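PDB 4F06: extracellular ligand-binding receptor from Rhodopseudomonas palustris, which binds p-hydroxybenzoic acid, a lignin-derived aromatic compound, and probably hands such solutes to an ABC transporter for uptake. Local coordinates for residues 154-157 and 158-162; 361-364 and 365-368; 212-215 and 216-220; 236-239 and 240-243; 18-21 and 22-26. All blocks are in the same frame, centred on the assembly; numbering follows the deposited sequence.

All five contacts are local turns of helix, or helix ends, in a two-lobed periplasmic binding protein. Along the chain they run 5, 1, 3, 4, 2. Interaction 5 opens helix 19-36 of one lobe; interactions 1 and 3 lie on helices 150-165 and 206-217, beside the larger sheet of the other. Interaction 2 sits where strand 351-363 passes into helix 366-369, about 13 Å from interaction 1 between centres; D154 and D365 both bond S107. Interactions 3 and 4 touch, K213 NZ meeting N241 O at 3.0 Å. P237 CB of interaction 4 packs on L20 CD2 of interaction 5 at 3.6 Å, a contact between lobes consistent with a closed, ligand-bound form.

Interaction 1 of 5, residues 154-157 and 158-162; sequences DAET and AFKKT
A158 bonds in both directions along the helix: its N donates to D154 O at 2.9 Å, and its own O is gripped twice, by T162 N at 3.1 Å and T162 OG1 at 2.8 Å, from opposite faces of the carbonyl plane. Two residues on, the backbone N of K160 donates to E156 O at 2.9 Å in a nearly straight bond (171°), and the side chains of this pair meet again farther out. E156, with CG anti to the backbone N (chi1 175°) and the chain extended beyond it, runs alongside K160, both pointing the same way. Its OE2 reaches K160 NZ at 3.2 Å, a weak hydrogen bond within a salt bridge, while K160 CE lies 3.9 Å from E156 CG. The other oxygen, OE1, forms a salt bridge with R175, and two cations are likely to keep the carboxylate ionised. With an alanine in place of K160, OE2 would probably lose its lysine cation and E156 CG its aliphatic neighbour. T157 and K161 also lie side by side, but K161 has two conformers and that contact is doubtful. Helix 150-165 links parallel strands 141-147 and 169-176 in a beta-alpha-beta unit: F159 packs on V142 and I144 and stacks with F199, while A158 leans on F124 and T127 of helix 123-136.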
loop_
_atom_site.group_PDB
_atom_site.type_symbol
_atom_site.label_atom_id
_atom_site.label_comp_id
_atom_site.label_asym_id
_atom_site.label_seq_id
_atom_site.Cartn_x
_atom_site.Cartn_y
_atom_site.Cartn_z
ATOM N N ASP A 154 -3.688 -3.525 -12.994
ATOM C CA ASP A 154 -3.557 -4.794 -12.275
ATOM C C ASP A 154 -4.878 -5.116 -11.538
ATOM O O ASP A 154 -5.362 -6.236 -11.570
ATOM C CB ASP A 154 -2.474 -4.731 -11.212
ATOM C CG ASP A 154 -1.070 -5.052 -11.682
ATOM O OD1 ASP A 154 -0.787 -5.235 -12.861
ATOM O OD2 ASP A 154 -0.199 -5.014 -10.783
ATOM N N ALA A 155 -5.445 -4.143 -10.838
ATOM C CA ALA A 155 -6.677 -4.385 -10.056
ATOM C C ALA A 155 -7.822 -4.804 -10.975
ATOM O O ALA A 155 -8.581 -5.729 -10.661
ATOM C CB ALA A 155 -7.098 -3.144 -9.260
ATOM N N GLU A 156 -7.977 -4.109 -12.120
ATOM C CA GLU A 156 -9.019 -4.483 -13.060
ATOM C C GLU A 156 -8.834 -5.927 -13.535
ATOM O O GLU A 156 -9.808 -6.695 -13.589
ATOM C CB GLU A 156 -9.012 -3.501 -14.238
ATOM C CG GLU A 156 -9.989 -3.898 -15.341
ATOM C CD GLU A 156 -9.931 -2.972 -16.534
ATOM O OE1 GLU A 156 -9.139 -2.055 -16.566
ATOM O OE2 GLU A 156 -10.679 -3.237 -17.504
ATOM N N THR A 157 -7.619 -6.283 -13.947
ATOM C CA THR A 157 -7.328 -7.630 -14.486
ATOM C C THR A 157 -7.599 -8.677 -13.406
ATOM O O THR A 157 -8.279 -9.685 -13.651
ATOM C CB THR A 157 -5.869 -7.679 -14.940
ATOM O OG1 THR A 157 -5.691 -6.692 -15.962
ATOM C CG2 THR A 157 -5.559 -9.064 -15.466
ATOM N N ALA A 158 -7.123 -8.410 -12.180
ATOM C CA ALA A 158 -7.310 -9.367 -11.091
ATOM C C ALA A 158 -8.786 -9.566 -10.776
ATOM O O ALA A 158 -9.267 -10.703 -10.556
ATOM C CB ALA A 158 -6.590 -8.864 -9.843
ATOM N N PHE A 159 -9.548 -8.462 -10.716
ATOM C CA PHE A 159 -10.963 -8.591 -10.378
ATOM C C PHE A 159 -11.726 -9.315 -11.497
ATOM O O PHE A 159 -12.522 -10.228 -11.212
ATOM C CB PHE A 159 -11.617 -7.216 -10.101
ATOM C CG PHE A 159 -12.946 -7.360 -9.447
ATOM C CD1 PHE A 159 -14.103 -7.585 -10.191
ATOM C CD2 PHE A 159 -13.042 -7.328 -8.063
ATOM C CE1 PHE A 159 -15.340 -7.765 -9.567
ATOM C CE2 PHE A 159 -14.272 -7.468 -7.425
ATOM C CZ PHE A 159 -15.420 -7.714 -8.179
ATOM N N LYS A 160 -11.520 -8.908 -12.759
ATOM C CA LYS A 160 -12.219 -9.587 -13.876
ATOM C C LYS A 160 -11.925 -11.071 -13.832
ATOM O O LYS A 160 -12.878 -11.874 -13.911
ATOM C CB LYS A 160 -11.715 -9.065 -15.219
ATOM C CG LYS A 160 -12.305 -7.769 -15.644
ATOM C CD LYS A 160 -11.696 -7.357 -16.988
ATOM C CE LYS A 160 -12.362 -6.100 -17.540
ATOM N NZ LYS A 160 -11.832 -5.823 -18.912
ATOM N N LYS A 161 -10.650 -11.466 -13.742
ATOM C CA LYS A 161 -10.320 -12.884 -13.851
ATOM C C LYS A 161 -10.946 -13.676 -12.708
ATOM O O LYS A 161 -11.499 -14.777 -12.909
ATOM C CB LYS A 161 -8.795 -13.068 -13.876
ATOM C CG LYS A 161 -8.157 -12.679 -15.202
ATOM C CD LYS A 161 -6.680 -12.989 -15.293
ATOM C CE LYS A 161 -6.149 -12.569 -16.656
ATOM N NZ LYS A 161 -4.725 -12.992 -16.753
ATOM N N THR A 162 -10.877 -13.121 -11.497
ATOM C CA THR A 162 -11.328 -13.895 -10.313
ATOM C C THR A 162 -12.852 -13.932 -10.252
ATOM O O THR A 162 -13.448 -14.986 -10.058
ATOM C CB THR A 162 -10.751 -13.269 -9.026
ATOM O OG1 THR A 162 -9.328 -13.138 -9.149
ATOM C CG2 THR A 162 -11.099 -14.061 -7.787
#

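Interaction 2 of 5, residues 361-364 and 365-368; sequences KAQP and DWGL
With CG anti to the carbonyl carbon (chi1 -64°), W366 folds its indole back under the ring of P364, two residues earlier. P364 CG sits over the centre of the six-membered ring, 3.7 Å from its centroid and only 2° off the ring normal, a well-aimed CH-pi contact. Beside it P364 CD lies 3.5 Å from W366 CZ2, so two adjacent carbons of the pyrrolidine cover one face of the indole. The side chain of Q363 bends at chi2 toward the rim of the same ring. F124 and V128 of helix 123-136 also touch W366. D365, whose CG stands anti to the backbone N, sends its carboxylate forward to the start of the helix: OD1 accepts from G367 N at 3.0 Å with an angle of 143°, the donor standing well above the carboxylate plane. S107 OG and T122 OG1 also bond to OD1, which fixes the carboxylate between two loops and the helix end. The main chain closes the turn with L368 N on D365 O at 3.0 Å. D365 is the N-cap of the weakly bonded helix 366-369, its side chain making a capping bond to G367 N where the chain leaves strand 351-363.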
loop_
_atom_site.group_PDB
_atom_site.type_symbol
_atom_site.label_atom_id
_atom_site.label_comp_id
_atom_site.label_asym_id
_atom_site.label_seq_id
_atom_site.Cartn_x
_atom_site.Cartn_y
_atom_site.Cartn_z
ATOM N N LYS A 361 -5.929 -15.715 5.122
ATOM C CA LYS A 361 -4.545 -15.774 5.553
ATOM C C LYS A 361 -3.515 -15.963 4.447
ATOM O O LYS A 361 -3.781 -16.608 3.452
ATOM C CB LYS A 361 -4.358 -16.883 6.577
ATOM C CG LYS A 361 -5.010 -16.598 7.923
ATOM C CD LYS A 361 -4.955 -17.767 8.877
ATOM C CE LYS A 361 -3.570 -18.261 9.068
ATOM N NZ LYS A 361 -3.037 -17.474 10.205
ATOM N N ALA A 362 -2.345 -15.352 4.663
ATOM C CA ALA A 362 -1.102 -15.716 3.950
ATOM C C ALA A 362 -1.308 -15.680 2.419
ATOM O O ALA A 362 -0.982 -16.614 1.686
ATOM C CB ALA A 362 -0.645 -17.088 4.452
ATOM N N GLN A 363 -1.821 -14.536 1.935
ATOM C CA GLN A 363 -1.954 -14.333 0.483
ATOM C C GLN A 363 -0.601 -13.951 -0.126
ATOM O O GLN A 363 0.071 -13.061 0.398
ATOM C CB GLN A 363 -2.948 -13.217 0.197
ATOM C CG GLN A 363 -4.311 -13.451 0.817
ATOM C CD GLN A 363 -5.014 -14.679 0.290
ATOM O OE1 GLN A 363 -5.162 -15.714 1.012
ATOM N NE2 GLN A 363 -5.430 -14.612 -0.936
ATOM N N PRO A 364 -0.180 -14.615 -1.221
ATOM C CA PRO A 364 1.016 -14.196 -1.950
ATOM C C PRO A 364 0.670 -13.079 -2.960
ATOM O O PRO A 364 -0.473 -12.592 -2.999
ATOM C CB PRO A 364 1.375 -15.481 -2.700
ATOM C CG PRO A 364 0.019 -16.026 -3.108
ATOM C CD PRO A 364 -0.846 -15.781 -1.848
ATOM N N ASP A 365 1.672 -12.633 -3.719
ATOM C CA ASP A 365 1.361 -11.763 -4.851
ATOM C C ASP A 365 0.717 -12.593 -5.952
ATOM O O ASP A 365 1.419 -13.165 -6.799
ATOM C CB ASP A 365 2.617 -11.029 -5.346
ATOM C CG ASP A 365 2.317 -10.173 -6.539
ATOM O OD1 ASP A 365 1.119 -9.945 -6.866
ATOM O OD2 ASP A 365 3.275 -9.696 -7.174
ATOM N N TRP A 366 -0.606 -12.655 -5.997
ATOM C CA TRP A 366 -1.265 -13.430 -7.015
ATOM C C TRP A 366 -0.965 -12.978 -8.434
ATOM O O TRP A 366 -1.218 -13.736 -9.360
ATOM C CB TRP A 366 -2.780 -13.411 -6.811
ATOM C CG TRP A 366 -3.256 -14.056 -5.549
ATOM C CD1 TRP A 366 -3.880 -13.461 -4.461
ATOM C CD2 TRP A 366 -3.189 -15.464 -5.269
ATOM N NE1 TRP A 366 -4.211 -14.423 -3.512
ATOM C CE2 TRP A 366 -3.782 -15.647 -3.934
ATOM C CE3 TRP A 366 -2.660 -16.556 -5.939
ATOM C CZ2 TRP A 366 -3.852 -16.912 -3.327
ATOM C CZ3 TRP A 366 -2.754 -17.825 -5.332
ATOM C CH2 TRP A 366 -3.319 -17.986 -4.047
ATOM N N GLY A 367 -0.454 -11.744 -8.639
ATOM C CA GLY A 367 -0.088 -11.314 -9.986
ATOM C C GLY A 367 1.098 -12.063 -10.565
ATOM O O GLY A 367 1.262 -12.124 -11.785
ATOM N N LEU A 368 1.943 -12.637 -9.709
ATOM C CA LEU A 368 3.160 -13.364 -10.139
ATOM C C LEU A 368 3.096 -14.842 -9.788
ATOM O O LEU A 368 3.833 -15.644 -10.369
ATOM C CB LEU A 368 4.397 -12.773 -9.476
ATOM C CG LEU A 368 4.665 -11.316 -9.816
ATOM C CD1 LEU A 368 5.955 -10.901 -9.112
ATOM C CD2 LEU A 368 4.693 -11.059 -11.320
#

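Interaction 3 of 5, residues 212-215 and 216-220; sequences VKAY and IDNGL
Backbone bonds carry the turn from V212 onward: I216 N donates to V212 O at 3.0 Å, D217 N to K213 O at 2.8 Å and N218 N to A214 O at 3.0 Å. The helix then closes with two different bonds. G219 N reaches back to I216 O at 2.9 Å, and L220 N makes a weak, bent bond to Y215 O (3.1 Å, 130°). G219 holds a positive phi of 89°, at which a side chain would jam against the preceding carbonyl oxygen.

Apolar contacts span different steps: four residues for V212 and I216, five for Y215 and L220. V212 CG1 lies 3.9 Å from I216 CD1, the isoleucine tip curling back beside V212 O. Y215, thrown off the helix with CG anti to the backbone N (chi1 160°), is flanked at both ring carbons next to CG: its CD1 meets L220 CB at 3.7 Å, and CD2 passes near I216 CG1. Both Y215 and L220 also touch I198 of strand 197-201.

Among the polar ends, Y215 OH is hydrogen-bonded to V225 O, which pins the ring at its tip. K213 NZ turns to N241 O and stays 5.9 Å from D217 OD2, too far for a salt bridge.

The paired closing bonds, the glycine and the Y215-L220 apolar contact spanning them define a Schellman motif, here ending helix 206-217 within the beta-alpha-beta unit that runs from strand 197-201 to strand 226-230.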
loop_
_atom_site.group_PDB
_atom_site.type_symbol
_atom_site.label_atom_id
_atom_site.label_comp_id
_atom_site.label_asym_id
_atom_site.label_seq_id
_atom_site.Cartn_x
_atom_site.Cartn_y
_atom_site.Cartn_z
ATOM N N VAL A 212 -15.451 8.568 -3.570
ATOM C CA VAL A 212 -16.431 8.103 -2.573
ATOM C C VAL A 212 -17.526 9.161 -2.367
ATOM O O VAL A 212 -18.711 8.828 -2.258
ATOM C CB VAL A 212 -15.739 7.703 -1.266
ATOM C CG1 VAL A 212 -16.761 7.424 -0.152
ATOM C CG2 VAL A 212 -14.886 6.454 -1.524
ATOM N N LYS A 213 -17.111 10.434 -2.265
ATOM C CA LYS A 213 -18.114 11.468 -2.072
ATOM C C LYS A 213 -19.073 11.517 -3.249
ATOM O O LYS A 213 -20.264 11.722 -3.050
ATOM C CB LYS A 213 -17.426 12.801 -1.863
ATOM C CG LYS A 213 -16.873 12.961 -0.465
ATOM C CD LYS A 213 -16.210 14.320 -0.294
ATOM C CE LYS A 213 -15.873 14.657 1.164
ATOM N NZ LYS A 213 -17.072 15.056 1.977
ATOM N N ALA A 214 -18.605 11.338 -4.487
ATOM C CA ALA A 214 -19.497 11.327 -5.643
ATOM C C ALA A 214 -20.428 10.124 -5.631
ATOM O O ALA A 214 -21.586 10.237 -6.050
ATOM C CB ALA A 214 -18.682 11.353 -6.920
ATOM N N TYR A 215 -19.911 8.961 -5.217
ATOM C CA TYR A 215 -20.725 7.719 -5.124
ATOM C C TYR A 215 -21.920 7.956 -4.169
ATOM O O TYR A 215 -23.071 7.572 -4.455
ATOM C CB TYR A 215 -19.786 6.584 -4.669
ATOM C CG TYR A 215 -20.436 5.389 -4.066
ATOM C CD1 TYR A 215 -21.170 4.509 -4.852
ATOM C CD2 TYR A 215 -20.271 5.115 -2.724
ATOM C CE1 TYR A 215 -21.798 3.386 -4.314
ATOM C CE2 TYR A 215 -20.853 3.964 -2.147
ATOM C CZ TYR A 215 -21.613 3.104 -2.946
ATOM O OH TYR A 215 -22.195 2.015 -2.350
ATOM N N ILE A 216 -21.643 8.591 -3.031
ATOM C CA ILE A 216 -22.696 8.887 -2.056
ATOM C C ILE A 216 -23.603 10.014 -2.566
ATOM O O ILE A 216 -24.841 9.888 -2.541
ATOM C CB ILE A 216 -22.072 9.299 -0.719
ATOM C CG1 ILE A 216 -21.292 8.134 -0.098
ATOM C CG2 ILE A 216 -23.140 9.846 0.235
ATOM C CD1 ILE A 216 -20.345 8.590 0.990
ATOM N N ASP A 217 -23.001 11.107 -3.044
ATOM C CA ASP A 217 -23.797 12.318 -3.314
ATOM C C ASP A 217 -24.666 12.195 -4.561
ATOM O O ASP A 217 -25.624 12.928 -4.692
ATOM C CB ASP A 217 -22.895 13.555 -3.403
ATOM C CG ASP A 217 -22.246 13.925 -2.070
ATOM O OD1 ASP A 217 -22.600 13.386 -1.006
ATOM O OD2 ASP A 217 -21.306 14.753 -2.094
ATOM N N ASN A 218 -24.280 11.316 -5.492
ATOM C CA ASN A 218 -25.093 10.974 -6.635
ATOM C C ASN A 218 -26.097 9.888 -6.354
ATOM O O ASN A 218 -26.870 9.516 -7.256
ATOM C CB ASN A 218 -24.253 10.671 -7.871
ATOM C CG ASN A 218 -23.549 11.904 -8.393
ATOM O OD1 ASN A 218 -22.358 12.152 -8.091
ATOM N ND2 ASN A 218 -24.276 12.708 -9.137
ATOM N N GLY A 219 -26.169 9.396 -5.112
ATOM C CA GLY A 219 -27.295 8.531 -4.744
ATOM C C GLY A 219 -27.069 7.071 -5.010
ATOM O O GLY A 219 -27.980 6.280 -4.784
ATOM N N LEU A 220 -25.896 6.664 -5.506
ATOM C CA LEU A 220 -25.723 5.247 -5.841
ATOM C C LEU A 220 -25.781 4.359 -4.609
ATOM O O LEU A 220 -26.361 3.276 -4.639
ATOM C CB LEU A 220 -24.421 5.012 -6.609
ATOM C CG LEU A 220 -24.467 5.420 -8.087
ATOM C CD1 LEU A 220 -24.528 6.950 -8.270
ATOM C CD2 LEU A 220 -23.277 4.854 -8.826
#

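Interaction 4 of 5, residues 236-239 and 240-243; sequences EPDL and PNIG
D238 O accepts I242 N at 3.1 Å and L239 O accepts G243 N at 2.8 Å, the latter in the carbonyl plane, as a 3-10 turn at 236-238 runs into the short helix 239-242. N241 N adds a weak bond to D238 O at 2.9 Å. The side chain of D238 reaches across the same turn: OD1 takes N241 ND2 at 2.8 Å in a straight bond (166°). N241 holds CG anti to the carbonyl carbon (chi1 -64°), which brings ND2 to this oxygen. OD1 lies in the plane of the N241 amide, and the donor meets it nearly along its C-O axis, although the carboxylate and amide planes are 61° apart. A leucine in place of D238 would probably leave the N241 amide without this acceptor and able to turn. Beyond the turn a water donates to both L239 O, at 3.0 Å, and G243 O, at 2.7 Å, bridging the helix end where G243 takes a positive phi. I242 carries the turn onto helix 206-217, packing on L209, V212 and I216. L239 lies against L352 and N354 of strand 351-363, so the short helix touches both elements.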
loop_
_atom_site.group_PDB
_atom_site.type_symbol
_atom_site.label_atom_id
_atom_site.label_comp_id
_atom_site.label_asym_id
_atom_site.label_seq_id
_atom_site.Cartn_x
_atom_site.Cartn_y
_atom_site.Cartn_z
ATOM N N GLU A 236 -7.862 5.425 6.813
ATOM C CA GLU A 236 -8.449 5.895 8.054
ATOM C C GLU A 236 -8.521 7.414 8.168
ATOM O O GLU A 236 -9.535 7.929 8.651
ATOM C CB GLU A 236 -7.775 5.224 9.262
ATOM C CG GLU A 236 -8.217 3.773 9.446
ATOM C CD GLU A 236 -7.400 2.779 8.633
ATOM O OE1 GLU A 236 -6.533 3.164 7.763
ATOM O OE2 GLU A 236 -7.627 1.580 8.854
ATOM N N PRO A 237 -7.438 8.148 7.804
ATOM C CA PRO A 237 -7.546 9.612 8.006
ATOM C C PRO A 237 -8.604 10.288 7.165
ATOM O O PRO A 237 -9.019 11.398 7.503
ATOM C CB PRO A 237 -6.148 10.117 7.644
ATOM C CG PRO A 237 -5.279 8.899 7.951
ATOM C CD PRO A 237 -6.079 7.732 7.451
ATOM N N ASP A 238 -9.091 9.629 6.119
ATOM C CA ASP A 238 -10.201 10.215 5.339
ATOM C C ASP A 238 -11.558 9.755 5.801
ATOM O O ASP A 238 -12.550 10.321 5.357
ATOM C CB ASP A 238 -10.011 10.022 3.845
ATOM C CG ASP A 238 -9.297 11.209 3.182
ATOM O OD1 ASP A 238 -9.305 12.349 3.725
ATOM O OD2 ASP A 238 -8.775 11.029 2.072
ATOM N N LEU A 239 -11.643 8.782 6.710
ATOM C CA LEU A 239 -12.979 8.323 7.157
ATOM C C LEU A 239 -13.792 9.498 7.744
ATOM O O LEU A 239 -14.959 9.632 7.403
ATOM C CB LEU A 239 -12.885 7.130 8.112
ATOM C CG LEU A 239 -12.390 5.832 7.428
ATOM C CD1 LEU A 239 -12.331 4.737 8.487
ATOM C CD2 LEU A 239 -13.285 5.397 6.269
ATOM N N PRO A 240 -13.196 10.369 8.585
ATOM C CA PRO A 240 -14.011 11.484 9.110
ATOM C C PRO A 240 -14.412 12.483 8.041
ATOM O O PRO A 240 -15.382 13.248 8.232
ATOM C CB PRO A 240 -13.076 12.178 10.110
ATOM C CG PRO A 240 -12.063 11.162 10.487
ATOM C CD PRO A 240 -11.895 10.267 9.269
ATOM N N ASN A 241 -13.662 12.514 6.930
ATOM C CA ASN A 241 -14.003 13.419 5.821
ATOM C C ASN A 241 -15.115 12.914 4.964
ATOM O O ASN A 241 -15.805 13.707 4.352
ATOM C CB ASN A 241 -12.743 13.712 4.987
ATOM C CG ASN A 241 -11.710 14.455 5.790
ATOM O OD1 ASN A 241 -12.082 15.291 6.633
ATOM N ND2 ASN A 241 -10.445 14.208 5.551
ATOM N N ILE A 242 -15.286 11.600 4.917
ATOM C CA ILE A 242 -16.463 11.037 4.305
ATOM C C ILE A 242 -17.644 11.186 5.296
ATOM O O ILE A 242 -18.764 11.567 4.919
ATOM C CB ILE A 242 -16.251 9.557 3.941
ATOM C CG1 ILE A 242 -15.124 9.427 2.932
ATOM C CG2 ILE A 242 -17.536 8.905 3.405
ATOM C CD1 ILE A 242 -14.544 8.025 2.905
ATOM N N GLY A 243 -17.355 10.911 6.569
ATOM C CA GLY A 243 -18.320 10.968 7.655
ATOM C C GLY A 243 -19.192 9.741 7.704
ATOM O O GLY A 243 -18.925 8.716 7.062
HETATM O O HOH W 1 -16.651 7.243 6.605
#

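Interaction 5 of 5, residues 18-21 and 22-26; sequences YALF and GKNYK
N24 folds back along its own helix to the carbonyl of L20. Its CB passes 3.5 Å from L20 O and 3.6 Å from F21 O, and CG follows toward L20 O. At the tip ND2 donates to L20 O at 2.9 Å, almost straight (170°) and with the oxygen in the amide plane, but from a position 40° above the carbonyl plane. The backbone N of N24 reaches the same oxygen, also at 2.9 Å, from the opposite face, so L20 O is gripped twice by one residue. ND2 also lies 3.6 Å from L20 CD1 and is hydrogen-bonded to E280 O, while OD1 accepts from T282 N; the amide is thus fixed at both ends. This is the opening turn of helix 19-36, which follows the first strand of the periplasmic binding protein fold, and the side chain of F21 lies about 6 Å from a bound p-hydroxybenzoic acid. The F21 ring meets that of Y80 and packs on A204 and M283, all three residues of that ligand's pocket. F21 O sits over one face of the Y25 ring, 3.9 Å above its plane and displaced toward the rim.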
loop_
_atom_site.group_PDB
_atom_site.type_symbol
_atom_site.label_atom_id
_atom_site.label_comp_id
_atom_site.label_asym_id
_atom_site.label_seq_id
_atom_site.Cartn_x
_atom_site.Cartn_y
_atom_site.Cartn_z
ATOM N N TYR A 18 -0.541 14.432 -1.503
ATOM C CA TYR A 18 -0.331 13.100 -0.905
ATOM C C TYR A 18 0.623 13.167 0.285
ATOM O O TYR A 18 1.139 12.117 0.721
ATOM C CB TYR A 18 0.228 12.145 -1.994
ATOM C CG TYR A 18 -0.752 11.983 -3.136
ATOM C CD1 TYR A 18 -1.759 11.002 -3.100
ATOM C CD2 TYR A 18 -0.659 12.789 -4.292
ATOM C CE1 TYR A 18 -2.661 10.851 -4.166
ATOM C CE2 TYR A 18 -1.551 12.666 -5.342
ATOM C CZ TYR A 18 -2.554 11.690 -5.279
ATOM O OH TYR A 18 -3.467 11.488 -6.297
ATOM N N ALA A 19 0.805 14.347 0.879
ATOM C CA ALA A 19 1.796 14.545 1.938
ATOM C C ALA A 19 1.596 13.613 3.115
ATOM O O ALA A 19 2.578 13.203 3.740
ATOM C CB ALA A 19 1.752 15.979 2.432
ATOM N N LEU A 20 0.355 13.271 3.457
ATOM C CA LEU A 20 0.187 12.422 4.632
ATOM C C LEU A 20 0.848 11.081 4.461
ATOM O O LEU A 20 1.331 10.481 5.407
ATOM C CB LEU A 20 -1.315 12.234 4.924
ATOM C CG LEU A 20 -1.614 11.543 6.283
ATOM C CD1 LEU A 20 -0.894 12.205 7.484
ATOM C CD2 LEU A 20 -3.105 11.654 6.530
ATOM N N PHE A 21 0.867 10.567 3.226
ATOM C CA PHE A 21 1.420 9.230 2.983
ATOM C C PHE A 21 2.927 9.181 3.139
ATOM O O PHE A 21 3.471 8.145 3.603
ATOM C CB PHE A 21 0.951 8.679 1.646
ATOM C CG PHE A 21 -0.541 8.592 1.630
ATOM C CD1 PHE A 21 -1.178 7.545 2.308
ATOM C CD2 PHE A 21 -1.321 9.615 1.048
ATOM C CE1 PHE A 21 -2.571 7.517 2.383
ATOM C CE2 PHE A 21 -2.724 9.570 1.137
ATOM C CZ PHE A 21 -3.333 8.523 1.811
ATOM N N GLY A 22 3.635 10.241 2.750
ATOM C CA GLY A 22 5.082 10.299 2.991
ATOM C C GLY A 22 5.402 10.622 4.432
ATOM O O GLY A 22 6.360 10.055 5.011
ATOM N N LYS A 23 4.617 11.514 5.044
ATOM C CA LYS A 23 4.766 11.754 6.482
ATOM C C LYS A 23 4.638 10.424 7.244
ATOM O O LYS A 23 5.361 10.200 8.216
ATOM C CB LYS A 23 3.703 12.730 6.989
ATOM C CG LYS A 23 3.795 13.101 8.464
ATOM C CD LYS A 23 2.664 14.068 8.876
ATOM C CE LYS A 23 2.714 14.508 10.325
ATOM N NZ LYS A 23 1.645 15.518 10.542
ATOM N N ASN A 24 3.727 9.558 6.805
ATOM C CA ASN A 24 3.582 8.246 7.447
ATOM C C ASN A 24 4.802 7.344 7.309
ATOM O O ASN A 24 5.040 6.534 8.178
ATOM C CB ASN A 24 2.340 7.524 6.946
ATOM C CG ASN A 24 1.123 7.725 7.834
ATOM O OD1 ASN A 24 0.839 6.905 8.720
ATOM N ND2 ASN A 24 0.433 8.845 7.672
ATOM N N TYR A 25 5.590 7.482 6.223
ATOM C CA TYR A 25 6.866 6.713 6.190
ATOM C C TYR A 25 7.750 7.175 7.365
ATOM O O TYR A 25 8.316 6.337 8.083
ATOM C CB TYR A 25 7.665 6.983 4.912
ATOM C CG TYR A 25 7.113 6.401 3.640
ATOM C CD1 TYR A 25 6.244 5.307 3.600
ATOM C CD2 TYR A 25 7.537 6.975 2.411
ATOM C CE1 TYR A 25 5.835 4.787 2.375
ATOM C CE2 TYR A 25 7.138 6.439 1.202
ATOM C CZ TYR A 25 6.248 5.387 1.194
ATOM O OH TYR A 25 5.831 4.824 -0.013
ATOM N N LYS A 26 7.878 8.484 7.574
ATOM C CA LYS A 26 8.654 9.029 8.686
ATOM C C LYS A 26 8.069 8.596 10.023
ATOM O O LYS A 26 8.826 8.234 10.946
ATOM C CB LYS A 26 8.668 10.557 8.594
ATOM C CG LYS A 26 9.596 11.189 9.620
ATOM C CD LYS A 26 9.660 12.695 9.420
ATOM C CE LYS A 26 10.532 13.062 8.226
ATOM N NZ LYS A 26 10.782 14.509 8.104
#